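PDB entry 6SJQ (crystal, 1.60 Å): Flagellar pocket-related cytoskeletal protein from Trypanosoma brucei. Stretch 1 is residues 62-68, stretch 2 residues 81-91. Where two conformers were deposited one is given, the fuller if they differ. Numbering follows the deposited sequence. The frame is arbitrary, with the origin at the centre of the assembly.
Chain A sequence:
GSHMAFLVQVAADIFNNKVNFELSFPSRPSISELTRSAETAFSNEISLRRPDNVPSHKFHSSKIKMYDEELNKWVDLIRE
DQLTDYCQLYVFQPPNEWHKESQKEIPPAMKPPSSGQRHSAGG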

# COMPACT_ATOMS: atom_id res chain seq x y z
N SER A 62 -7.99 5.35 -2.22
CA SER A 62 -8.63 6.60 -2.65
C SER A 62 -7.67 7.56 -3.36
O SER A 62 -8.09 8.34 -4.22
CB SER A 62 -9.29 7.32 -1.48
OG SER A 62 -8.36 7.63 -0.45
N LYS A 63 -6.40 7.53 -2.97
CA LYS A 63 -5.33 8.33 -3.58
C LYS A 63 -4.03 7.59 -3.33
O LYS A 63 -3.82 7.07 -2.23
CB LYS A 63 -5.20 9.71 -2.95
CG LYS A 63 -4.00 10.50 -3.54
CD LYS A 63 -3.75 11.84 -2.87
CE LYS A 63 -4.88 12.83 -3.15
NZ LYS A 63 -4.91 13.29 -4.57
N ILE A 64 -3.16 7.55 -4.34
CA ILE A 64 -1.85 6.96 -4.17
C ILE A 64 -0.84 8.06 -4.40
O ILE A 64 -0.93 8.78 -5.40
CB ILE A 64 -1.61 5.82 -5.18
CG1 ILE A 64 -2.61 4.67 -4.91
CG2 ILE A 64 -0.20 5.28 -5.04
CD1 ILE A 64 -2.46 3.50 -5.88
N LYS A 65 0.10 8.22 -3.48
CA LYS A 65 1.24 9.10 -3.70
C LYS A 65 2.55 8.33 -3.81
O LYS A 65 2.69 7.26 -3.23
CB LYS A 65 1.35 10.12 -2.57
CG LYS A 65 0.18 11.08 -2.50
CD LYS A 65 0.50 12.22 -1.57
CE LYS A 65 -0.66 13.18 -1.46
NZ LYS A 65 -0.28 14.30 -0.57
N MET A 66 3.51 8.90 -4.53
CA MET A 66 4.84 8.32 -4.66
C MET A 66 5.83 9.32 -4.09
O MET A 66 5.70 10.52 -4.31
CB MET A 66 5.17 8.10 -6.15
CG MET A 66 6.59 7.49 -6.42
SD MET A 66 7.00 7.31 -8.22
CE MET A 66 7.25 9.01 -8.65
N TYR A 67 6.82 8.84 -3.34
CA TYR A 67 7.87 9.77 -2.95
C TYR A 67 8.85 9.86 -4.11
O TYR A 67 9.51 8.87 -4.47
CB TYR A 67 8.57 9.35 -1.66
CG TYR A 67 9.63 10.35 -1.30
CD1 TYR A 67 9.28 11.57 -0.74
CD2 TYR A 67 10.96 10.11 -1.56
CE1 TYR A 67 10.22 12.51 -0.44
CE2 TYR A 67 11.93 11.04 -1.25
CZ TYR A 67 11.54 12.24 -0.69
OH TYR A 67 12.47 13.20 -0.37
N ASP A 68 8.93 11.05 -4.70
CA ASP A 68 9.78 11.28 -5.88
C ASP A 68 11.14 11.80 -5.42
O ASP A 68 11.25 12.94 -4.96
CB ASP A 68 9.09 12.29 -6.82
CG ASP A 68 9.74 12.34 -8.20
OD1 ASP A 68 10.99 12.27 -8.28
OD2 ASP A 68 9.01 12.42 -9.21
N ASP A 81 4.38 6.42 -16.27
CA ASP A 81 5.83 6.53 -16.39
C ASP A 81 6.47 7.23 -15.18
O ASP A 81 7.56 7.80 -15.27
CB ASP A 81 6.19 7.27 -17.68
CG ASP A 81 5.52 8.63 -17.78
OD1 ASP A 81 4.96 9.10 -16.77
OD2 ASP A 81 5.56 9.24 -18.86
N GLN A 82 5.79 7.19 -14.05
CA GLN A 82 6.34 7.75 -12.81
C GLN A 82 7.08 6.70 -11.96
O GLN A 82 8.12 6.99 -11.37
CB GLN A 82 5.24 8.39 -11.96
CG GLN A 82 4.75 9.75 -12.43
CD GLN A 82 3.64 10.25 -11.54
OE1 GLN A 82 2.47 9.95 -11.78
NE2 GLN A 82 4.00 11.00 -10.49
N LEU A 83 6.53 5.49 -11.91
CA LEU A 83 7.12 4.43 -11.07
C LEU A 83 8.56 4.09 -11.47
O LEU A 83 8.88 3.96 -12.67
CB LEU A 83 6.26 3.16 -11.13
CG LEU A 83 4.84 3.26 -10.55
CD1 LEU A 83 4.07 1.96 -10.81
CD2 LEU A 83 4.86 3.58 -9.05
N THR A 84 9.43 3.98 -10.47
CA THR A 84 10.79 3.49 -10.65
C THR A 84 11.01 2.33 -9.71
O THR A 84 10.29 2.18 -8.72
CB THR A 84 11.85 4.58 -10.38
OG1 THR A 84 11.68 5.12 -9.06
CG2 THR A 84 11.71 5.70 -11.40
N ASP A 85 11.99 1.49 -10.02
CA ASP A 85 12.22 0.31 -9.21
C ASP A 85 12.54 0.66 -7.75
O ASP A 85 13.42 1.48 -7.46
CB ASP A 85 13.35 -0.56 -9.77
CG ASP A 85 13.52 -1.85 -8.97
OD1 ASP A 85 12.71 -2.79 -9.16
OD2 ASP A 85 14.43 -1.93 -8.12
N TYR A 86 11.80 0.01 -6.86
CA TYR A 86 11.92 0.11 -5.42
C TYR A 86 11.51 1.47 -4.90
O TYR A 86 11.84 1.83 -3.78
CB TYR A 86 13.31 -0.32 -4.90
CG TYR A 86 13.20 -1.11 -3.62
CD1 TYR A 86 13.52 -0.54 -2.40
CD2 TYR A 86 12.72 -2.41 -3.63
CE1 TYR A 86 13.39 -1.25 -1.22
CE2 TYR A 86 12.59 -3.14 -2.45
CZ TYR A 86 12.93 -2.55 -1.25
OH TYR A 86 12.79 -3.27 -0.08
N CYS A 87 10.74 2.20 -5.71
CA CYS A 87 10.19 3.46 -5.22
C CYS A 87 9.19 3.19 -4.08
O CYS A 87 8.70 2.07 -3.93
CB CYS A 87 9.56 4.27 -6.36
SG CYS A 87 7.98 3.65 -6.99
N GLN A 88 8.96 4.22 -3.26
CA GLN A 88 8.04 4.13 -2.14
C GLN A 88 6.72 4.83 -2.43
O GLN A 88 6.70 6.01 -2.79
CB GLN A 88 8.66 4.78 -0.90
CG GLN A 88 7.74 4.68 0.33
CD GLN A 88 7.68 3.28 0.89
OE1 GLN A 88 8.71 2.72 1.33
NE2 GLN A 88 6.49 2.69 0.85
N LEU A 89 5.61 4.09 -2.30
CA LEU A 89 4.26 4.63 -2.44
C LEU A 89 3.54 4.65 -1.08
O LEU A 89 3.83 3.86 -0.19
CB LEU A 89 3.43 3.76 -3.40
CG LEU A 89 3.99 3.49 -4.80
CD1 LEU A 89 2.95 2.72 -5.62
CD2 LEU A 89 4.35 4.79 -5.48
N TYR A 90 2.59 5.57 -0.93
CA TYR A 90 1.69 5.54 0.22
C TYR A 90 0.26 5.57 -0.30
O TYR A 90 -0.07 6.37 -1.19
CB TYR A 90 1.93 6.74 1.13
CG TYR A 90 1.04 6.71 2.35
CD1 TYR A 90 1.40 6.00 3.49
CD2 TYR A 90 -0.17 7.40 2.37
CE1 TYR A 90 0.58 5.99 4.62
CE2 TYR A 90 -0.98 7.39 3.48
CZ TYR A 90 -0.60 6.69 4.60
OH TYR A 90 -1.43 6.69 5.70
N VAL A 91 -0.60 4.74 0.25
CA VAL A 91 -1.96 4.63 -0.27
C VAL A 91 -2.97 5.08 0.78
O VAL A 91 -2.98 4.55 1.91
CB VAL A 91 -2.27 3.20 -0.72
CG1 VAL A 91 -3.65 3.14 -1.39
CG2 VAL A 91 -1.21 2.72 -1.68
O HOH W 1 10.57 6.50 -3.69
O HOH W 2 6.92 11.98 -10.39

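Most of stretch 1 and the end of stretch 2 lie side by side as antiparallel strands. Their axes approach to 4.7 Å, and their directions differ by 152°. Lys65 and Tyr90 form the hydrogen-bonded pair. Lys65 N donates to Tyr90 O at 2.9 Å, and Tyr90 N donates to Lys65 O, also at 2.9 Å. The pairs on either side, Ile64 with Val91 and Met66 with Leu89, are non-hydrogen-bonded and have shorter CA-CA distances, 4.5 and 4.3 Å. Here CA-H groups face carbonyls instead: Leu89 CA lies 3.2 Å from Lys65 O, and Ile64 CA lies 3.5 Å from Tyr90 O.

One step further on, Tyr67 N donates to Gln88 O at 2.9 Å. The return bond is replaced by a water. Water 1 donates to Tyr67 O at 2.7 Å and accepts from Gln88 N at 2.8 Å, so the ladder continues through solvent. A type II turn from Thr84 to Cys87 leads toward the strand and is closed by Cys87 N donating to Thr84 O at 3.0 Å.

Side chains alternate between the two faces of the sheet. Ile64, Met66, Leu89 and Val91 share one face, and with no polar groups to pair, they pack by van der Waals contact. Ile64 CG1 meets Val91 CG1 at 4.0 Å, and Ile64 CG2 reaches Leu89 CD1 at 4.1 Å. Met66 is buried and has the largest area covered by the other stretch. Met66 CB packs on Leu89 CD2 at 3.5 Å. With chi1 and chi2 both t, the Met66 chain runs out from this face, and Met66 SD lies 4.0 Å from Cys87 SG and 3.4 Å from Gln82 O.

Lys65 and Tyr90 point to the other face, but their ends lead away from the opposing stretch. Their pairing is therefore mainly backbone. Water 2 adds a polar link, donating to Asp68 OD2 at 2.4 Å and accepting from Gln82 NE2 at 3.1 Å.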